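DUF115 domain-containing protein (Magnetospirillum magneticum AMB-1, PDB 5MU5) is a Maf-type glycosyltransferase that probably attaches sugars to flagellin and is involved in forming the bacterial flagellum. Local coordinates at residues L239-L242 / H243-M246; V574-E577 / M578-D582; Q585-V589 / A590-V594. All coordinates share one frame; numbering follows the deposited sequence.

Interaction 1: L239-L242 / H243-M246; sequences LGFL and HDEM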
loop_
_atom_site.group_PDB
_atom_site.type_symbol
_atom_site.label_atom_id
_atom_site.label_comp_id
_atom_site.label_asym_id
_atom_site.label_seq_id
_atom_site.Cartn_x
_atom_site.Cartn_y
_atom_site.Cartn_z
ATOM N N LEU A 239 -4.366 4.326 -3.029
ATOM C CA LEU A 239 -3.935 5.273 -4.071
ATOM C C LEU A 239 -4.441 6.644 -3.676
ATOM O O LEU A 239 -5.598 6.821 -3.314
ATOM C CB LEU A 239 -4.463 4.900 -5.445
ATOM C CG LEU A 239 -4.044 3.544 -6.011
ATOM C CD1 LEU A 239 -4.813 3.279 -7.291
ATOM C CD2 LEU A 239 -2.548 3.513 -6.259
ATOM N N GLY A 240 -3.563 7.619 -3.712
ATOM C CA GLY A 240 -3.929 8.954 -3.334
ATOM C C GLY A 240 -4.894 9.595 -4.302
ATOM O O GLY A 240 -4.802 9.417 -5.522
ATOM N N PHE A 241 -5.794 10.374 -3.740
ATOM C CA PHE A 241 -6.806 11.090 -4.475
ATOM C C PHE A 241 -6.316 12.453 -4.947
ATOM O O PHE A 241 -5.481 13.082 -4.315
ATOM C CB PHE A 241 -8.047 11.244 -3.595
ATOM C CG PHE A 241 -8.627 9.936 -3.161
ATOM C CD1 PHE A 241 -8.926 8.949 -4.106
ATOM C CD2 PHE A 241 -8.914 9.686 -1.824
ATOM C CE1 PHE A 241 -9.473 7.735 -3.719
ATOM C CE2 PHE A 241 -9.465 8.463 -1.429
ATOM C CZ PHE A 241 -9.737 7.489 -2.376
ATOM N N LEU A 242 -6.882 12.920 -6.045
ATOM C CA LEU A 242 -6.460 14.159 -6.659
ATOM C C LEU A 242 -6.263 15.284 -5.652
ATOM O O LEU A 242 -5.235 15.938 -5.652
ATOM C CB LEU A 242 -7.479 14.593 -7.722
ATOM C CG LEU A 242 -7.152 15.889 -8.455
ATOM C CD1 LEU A 242 -5.829 15.764 -9.191
ATOM C CD2 LEU A 242 -8.258 16.288 -9.410
ATOM N N HIS A 243 -7.254 15.522 -4.802
ATOM C CA HIS A 243 -7.206 16.690 -3.921
ATOM C C HIS A 243 -6.162 16.578 -2.846
ATOM O O HIS A 243 -5.569 17.586 -2.486
ATOM C CB HIS A 243 -8.575 17.000 -3.320
ATOM C CG HIS A 243 -9.585 17.379 -4.345
ATOM N ND1 HIS A 243 -10.929 17.110 -4.204
ATOM C CD2 HIS A 243 -9.437 17.946 -5.564
ATOM C CE1 HIS A 243 -11.571 17.544 -5.271
ATOM N NE2 HIS A 243 -10.687 18.044 -6.117
ATOM N N ASP A 244 -5.930 15.368 -2.339
ATOM C CA ASP A 244 -4.848 15.155 -1.373
ATOM C C ASP A 244 -3.492 15.325 -2.061
ATOM O O ASP A 244 -2.571 15.839 -1.472
ATOM C CB ASP A 244 -4.948 13.770 -0.714
ATOM C CG ASP A 244 -6.251 13.588 0.054
ATOM O OD1 ASP A 244 -6.639 14.527 0.793
ATOM O OD2 ASP A 244 -6.904 12.513 -0.098
ATOM N N GLU A 245 -3.370 14.896 -3.309
ATOM C CA GLU A 245 -2.113 15.063 -4.015
ATOM C C GLU A 245 -1.872 16.534 -4.277
ATOM O O GLU A 245 -0.739 16.969 -4.260
ATOM C CB GLU A 245 -2.076 14.266 -5.312
ATOM C CG GLU A 245 -2.139 12.755 -5.094
ATOM C CD GLU A 245 -0.910 12.170 -4.403
ATOM O OE1 GLU A 245 0.220 12.619 -4.691
ATOM O OE2 GLU A 245 -1.076 11.227 -3.589
ATOM N N MET A 246 -2.935 17.298 -4.524
ATOM C CA MET A 246 -2.803 18.740 -4.672
ATOM C C MET A 246 -2.243 19.336 -3.389
ATOM O O MET A 246 -1.304 20.133 -3.433
ATOM C CB MET A 246 -4.133 19.409 -5.004
ATOM C CG MET A 246 -4.614 19.181 -6.420
ATOM S SD MET A 246 -6.222 19.947 -6.670
ATOM C CE MET A 246 -6.306 19.876 -8.450
#

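Interaction 2: V574-E577 / M578-D582; sequences VLSE and MLLRD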
loop_
_atom_site.group_PDB
_atom_site.type_symbol
_atom_site.label_atom_id
_atom_site.label_comp_id
_atom_site.label_asym_id
_atom_site.label_seq_id
_atom_site.Cartn_x
_atom_site.Cartn_y
_atom_site.Cartn_z
ATOM N N VAL A 574 -6.255 -1.322 -20.467
ATOM C CA VAL A 574 -5.717 -0.104 -21.068
ATOM C C VAL A 574 -5.496 0.995 -20.024
ATOM O O VAL A 574 -4.468 1.652 -20.041
ATOM C CB VAL A 574 -6.603 0.400 -22.214
ATOM C CG1 VAL A 574 -6.115 1.745 -22.735
ATOM C CG2 VAL A 574 -6.590 -0.609 -23.351
ATOM N N LEU A 575 -6.445 1.187 -19.115
ATOM C CA LEU A 575 -6.289 2.214 -18.075
ATOM C C LEU A 575 -5.170 1.864 -17.107
ATOM O O LEU A 575 -4.403 2.737 -16.687
ATOM C CB LEU A 575 -7.582 2.410 -17.273
ATOM C CG LEU A 575 -8.748 3.070 -17.997
ATOM C CD1 LEU A 575 -9.984 3.036 -17.099
ATOM C CD2 LEU A 575 -8.396 4.499 -18.402
ATOM N N SER A 576 -5.082 0.596 -16.726
ATOM C CA SER A 576 -4.018 0.180 -15.813
ATOM C C SER A 576 -2.653 0.486 -16.404
ATOM O O SER A 576 -1.820 1.118 -15.732
ATOM C CB SER A 576 -4.110 -1.298 -15.473
ATOM O OG SER A 576 -5.199 -1.510 -14.591
ATOM N N GLU A 577 -2.440 0.069 -17.657
ATOM C CA GLU A 577 -1.172 0.336 -18.348
ATOM C C GLU A 577 -0.794 1.821 -18.325
ATOM O O GLU A 577 0.361 2.154 -18.109
ATOM C CB GLU A 577 -1.199 -0.174 -19.788
ATOM C CG GLU A 577 0.033 0.217 -20.596
ATOM C CD GLU A 577 0.031 -0.375 -21.994
ATOM O OE1 GLU A 577 -1.048 -0.806 -22.472
ATOM O OE2 GLU A 577 1.108 -0.407 -22.626
ATOM N N MET A 578 -1.769 2.699 -18.531
ATOM C CA MET A 578 -1.524 4.134 -18.476
ATOM C C MET A 578 -1.295 4.688 -17.079
ATOM O O MET A 578 -0.593 5.667 -16.925
ATOM C CB MET A 578 -2.720 4.882 -19.033
ATOM C CG MET A 578 -2.874 4.747 -20.515
ATOM S SD MET A 578 -4.412 5.512 -21.039
ATOM C CE MET A 578 -4.364 5.071 -22.780
ATOM N N LEU A 579 -1.914 4.101 -16.064
ATOM C CA LEU A 579 -1.899 4.706 -14.732
ATOM C C LEU A 579 -0.999 4.061 -13.691
ATOM O O LEU A 579 -0.448 4.770 -12.835
ATOM C CB LEU A 579 -3.318 4.760 -14.186
ATOM C CG LEU A 579 -4.280 5.586 -15.020
ATOM C CD1 LEU A 579 -5.661 5.407 -14.431
ATOM C CD2 LEU A 579 -3.898 7.050 -15.067
ATOM N N LEU A 580 -0.871 2.734 -13.751
ATOM C CA LEU A 580 -0.120 1.948 -12.757
ATOM C C LEU A 580 1.243 1.579 -13.329
ATOM O O LEU A 580 2.015 2.482 -13.632
ATOM C CB LEU A 580 -0.937 0.719 -12.344
ATOM C CG LEU A 580 -2.377 1.037 -11.947
ATOM C CD1 LEU A 580 -3.155 -0.231 -11.647
ATOM C CD2 LEU A 580 -2.462 1.995 -10.764
ATOM N N ARG A 581 1.553 0.285 -13.477
ATOM C CA ARG A 581 2.840 -0.167 -14.042
ATOM C C ARG A 581 4.010 0.429 -13.245
ATOM O O ARG A 581 4.958 0.974 -13.813
ATOM C CB ARG A 581 2.927 0.219 -15.530
ATOM C CG ARG A 581 4.159 -0.286 -16.277
ATOM C CD ARG A 581 4.141 0.177 -17.729
ATOM N NE ARG A 581 4.258 1.631 -17.869
ATOM C CZ ARG A 581 5.394 2.328 -17.807
ATOM N NH1 ARG A 581 6.560 1.733 -17.580
ATOM N NH2 ARG A 581 5.358 3.646 -17.959
ATOM N N ASP A 582 3.925 0.323 -11.921
ATOM C CA ASP A 582 4.922 0.924 -11.017
ATOM C C ASP A 582 6.320 0.283 -11.141
ATOM O O ASP A 582 7.334 0.967 -10.989
ATOM C CB ASP A 582 4.431 0.837 -9.559
ATOM C CG ASP A 582 5.165 1.801 -8.620
ATOM O OD1 ASP A 582 4.518 2.362 -7.726
ATOM O OD2 ASP A 582 6.385 2.015 -8.757
#

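Interaction 3: Q585-V589 / A590-V594; sequences QPPTV and AQFFV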
loop_
_atom_site.group_PDB
_atom_site.type_symbol
_atom_site.label_atom_id
_atom_site.label_comp_id
_atom_site.label_asym_id
_atom_site.label_seq_id
_atom_site.Cartn_x
_atom_site.Cartn_y
_atom_site.Cartn_z
ATOM N N GLN A 585 9.164 1.513 -14.271
ATOM C CA GLN A 585 9.780 2.806 -13.932
ATOM C C GLN A 585 8.958 3.407 -12.797
ATOM O O GLN A 585 7.822 2.981 -12.578
ATOM C CB GLN A 585 9.784 3.740 -15.139
ATOM C CG GLN A 585 10.737 3.307 -16.240
ATOM C CD GLN A 585 10.713 4.232 -17.437
ATOM O OE1 GLN A 585 9.794 5.035 -17.598
ATOM N NE2 GLN A 585 11.719 4.113 -18.296
ATOM N N PRO A 586 9.507 4.394 -12.066
ATOM C CA PRO A 586 8.661 4.888 -10.976
ATOM C C PRO A 586 7.484 5.696 -11.526
ATOM O O PRO A 586 7.517 6.126 -12.671
ATOM C CB PRO A 586 9.610 5.758 -10.130
ATOM C CG PRO A 586 10.770 6.083 -11.019
ATOM C CD PRO A 586 10.711 5.225 -12.262
ATOM N N PRO A 587 6.434 5.884 -10.723
ATOM C CA PRO A 587 5.321 6.650 -11.265
ATOM C C PRO A 587 5.688 8.110 -11.535
ATOM O O PRO A 587 6.467 8.698 -10.791
ATOM C CB PRO A 587 4.250 6.558 -10.166
ATOM C CG PRO A 587 4.675 5.449 -9.264
ATOM C CD PRO A 587 6.162 5.364 -9.372
ATOM N N THR A 588 5.137 8.676 -12.601
ATOM C CA THR A 588 5.305 10.085 -12.886
ATOM C C THR A 588 4.426 10.911 -11.950
ATOM O O THR A 588 3.484 10.393 -11.319
ATOM C CB THR A 588 4.855 10.432 -14.318
ATOM O OG1 THR A 588 3.490 10.044 -14.487
ATOM C CG2 THR A 588 5.732 9.732 -15.381
ATOM N N VAL A 589 4.714 12.205 -11.891
ATOM C CA VAL A 589 3.871 13.141 -11.167
ATOM C C VAL A 589 2.426 13.085 -11.684
ATOM O O VAL A 589 1.475 13.020 -10.903
ATOM C CB VAL A 589 4.456 14.559 -11.284
ATOM C CG1 VAL A 589 3.481 15.622 -10.820
ATOM C CG2 VAL A 589 5.754 14.636 -10.494
ATOM N N ALA A 590 2.257 13.106 -13.002
ATOM C CA ALA A 590 0.924 13.016 -13.602
ATOM C C ALA A 590 0.168 11.786 -13.112
ATOM O O ALA A 590 -0.998 11.862 -12.748
ATOM C CB ALA A 590 1.028 12.997 -15.118
ATOM N N GLN A 591 0.850 10.656 -13.069
ATOM C CA GLN A 591 0.216 9.436 -12.608
ATOM C C GLN A 591 -0.178 9.489 -11.143
ATOM O O GLN A 591 -1.227 8.988 -10.762
ATOM C CB GLN A 591 1.135 8.255 -12.849
ATOM C CG GLN A 591 1.152 7.834 -14.287
ATOM C CD GLN A 591 2.218 6.805 -14.552
ATOM O OE1 GLN A 591 3.306 6.861 -13.974
ATOM N NE2 GLN A 591 1.918 5.855 -15.442
ATOM N N PHE A 592 0.688 10.045 -10.311
ATOM C CA PHE A 592 0.347 10.208 -8.913
ATOM C C PHE A 592 -0.848 11.109 -8.751
ATOM O O PHE A 592 -1.679 10.875 -7.890
ATOM C CB PHE A 592 1.489 10.807 -8.108
ATOM C CG PHE A 592 2.466 9.805 -7.614
ATOM C CD1 PHE A 592 2.072 8.848 -6.707
ATOM C CD2 PHE A 592 3.787 9.840 -8.032
ATOM C CE1 PHE A 592 2.972 7.923 -6.231
ATOM C CE2 PHE A 592 4.699 8.927 -7.564
ATOM C CZ PHE A 592 4.290 7.966 -6.662
ATOM N N PHE A 593 -0.928 12.150 -9.555
ATOM C CA PHE A 593 -2.049 13.089 -9.436
ATOM C C PHE A 593 -3.418 12.494 -9.685
ATOM O O PHE A 593 -4.342 12.780 -8.945
ATOM C CB PHE A 593 -1.849 14.307 -10.330
ATOM C CG PHE A 593 -1.353 15.497 -9.596
ATOM C CD1 PHE A 593 -0.059 15.551 -9.142
ATOM C CD2 PHE A 593 -2.199 16.572 -9.349
ATOM C CE1 PHE A 593 0.393 16.654 -8.446
ATOM C CE2 PHE A 593 -1.753 17.670 -8.639
ATOM C CZ PHE A 593 -0.453 17.713 -8.197
ATOM N N VAL A 594 -3.539 11.642 -10.693
ATOM C CA VAL A 594 -4.846 11.197 -11.154
ATOM C C VAL A 594 -5.212 9.730 -10.962
ATOM O O VAL A 594 -6.404 9.408 -10.953
ATOM C CB VAL A 594 -5.024 11.537 -12.648
ATOM C CG1 VAL A 594 -4.848 13.032 -12.860
ATOM C CG2 VAL A 594 -4.067 10.745 -13.539
#

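Interaction 1: L239-L242 / H243-M246
Leu242 and Met246 meet one turn apart at the start of helix 242-257, and they make up the tightly packed part of this contact. Met246 runs out extended beyond CG (chi2 177°), which carries its terminal methyl outward and across the leucine branch, with CE 4.1 Å from Leu242 CG. At the backbone, Met246 N donates to Leu242 O at 2.9 Å, the second main-chain bond of the opening turn. Phe241, at the N-cap position, accepts the first from Glu245 N at 3.0 Å, nearly straight at the hydrogen (161°). Glu245 is bent at chi2 (-67°), folding it back toward the loop, where CG lies 3.4 Å from Phe241 O and OE2 lies 3.7 Å from Gly240 CA. Gly240 has no side chain, so the carboxylate oxygen can lie directly against its CA. Glu245 is buried, and its other oxygen, OE1, accepts from Ser373 N. Helices 589-609 and 618-646 close over Leu242, through Phe593 and Met636 among others. The loose side belongs to exposed Asp244: it runs alongside Phe241, and its OD2 reaches the ring edge near the ring plane, 3.9 Å from CD2. Phe241 has no side-chain acceptor for the first-turn amides; Leu242 N is instead hydrogen-bonded to Thr597 OG1 of helix 589-609. The Asp244 carboxylate, near the amide-rich helix start, is probably stabilised by the positive end of the helix dipole.

Interaction 2: V574-E577 / M578-D582
Met578 and Val574 are brought together by two torsions: Met578 CG stands anti to its own carbonyl carbon (chi1 -71°), and Val574 CG1 stands opposite the backbone N (chi1 174°). Beyond CG the methionine is extended, and the two side chains run side by side in the same direction until CE rests 3.8 Å from Val574 CG1. On the way out, Met578 CG passes Val574 O at 3.5 Å, close to the rather long 3.3 Å bond that Met578 N gives to the same oxygen. The next bond is shorter but more bent, Leu579 N donating to Leu575 O at 2.9 Å and, weakly, to Ser576 O. Ser576 O also takes Leu580 N at 2.7 Å, a bond lying in the carbonyl plane, so one strong and one weak amide bond meet on this oxygen where the helix finishes. Leu580 is the first residue to leave helical angles, and its CD1 folds back to 3.8 Å from Ser576 OG, a hydroxyl hydrogen-bonded to Met572 O. A positive phi (56°) at Arg581 turns the chain out of the helix. Its side chain bends at chi3, bringing NE edge-on and in plane toward Glu577 O at 3.9 Å, too far for a bond but probably a mild electrostatic attraction at the carbonyl-rich helix end. The Glu577 carboxylate stays apart, OE2 and Arg581 NE being 6.1 Å from each other. In the Maf helical bundle, Leu575 and Leu579 pack between helix 546-564, at Cys557, and helix 589-609, at Met599, while Ser576 and Leu580 touch the loop of Cys203 and Pro204.

Interaction 3: Q585-V589 / A590-V594
A capping box opens helix 589-609, with Thr588 as N-cap and Gln591 as its reciprocal partner. Thr588 OG1 sits between the backbone N and the carbonyl carbon (chi1 57°), a position from which it accepts Gln591 N at 3.1 Å. In return, Gln591 OE1 accepts Thr588 N at 2.9 Å, the donor lying in the amide carbonyl plane on a lone pair. A weak third bond from Thr588 OG1 to the same OE1, 3.2 Å long, joins the two crossing side chains. Gln591 NE2 faces the preceding helix and donates to Met578 O. With an alanine at Gln591, Thr588 N would probably lose its acceptor and Met578 O its donor, leaving the loop before the helix freer to move. Next to the box, Pro587 CB lies over one face of the Phe592 ring, toward its rim, in a CH-pi contact, 3.9 Å from the ring centroid and 26° off its normal. Thr588 O and Val589 O take the amides of Phe592 and Phe593 respectively in the first regular turns. Val589 and Phe593 point the same way, and Val589 CG1 stops 3.9 Å from Phe593 CD1, while Val589 O lies at the ring edge.

Interactions 1 and 3 both start helices, whereas interaction 2 ends one, and their chemistry differs accordingly. Phe241 lacks a side-chain cap, Thr588 forms a full capping box, and residues 578-582 finish on converging amides. Interaction 3 is the buried one; the other two are partly buried, with exposed Asp244, Glu577 and Arg581 on their outer sides, though Glu245 is buried. It is also the hub: interaction 3 touches interaction 1 where Leu242 CD1 meets Phe593 O at 3.3 Å, and interaction 2 through the amide of Gln591. Interactions 2 and 3 include the two ends of the loop joining helices 568-579 and 589-609, while the centres of interactions 1 and 2 lie about 17 Å apart and the two do not touch.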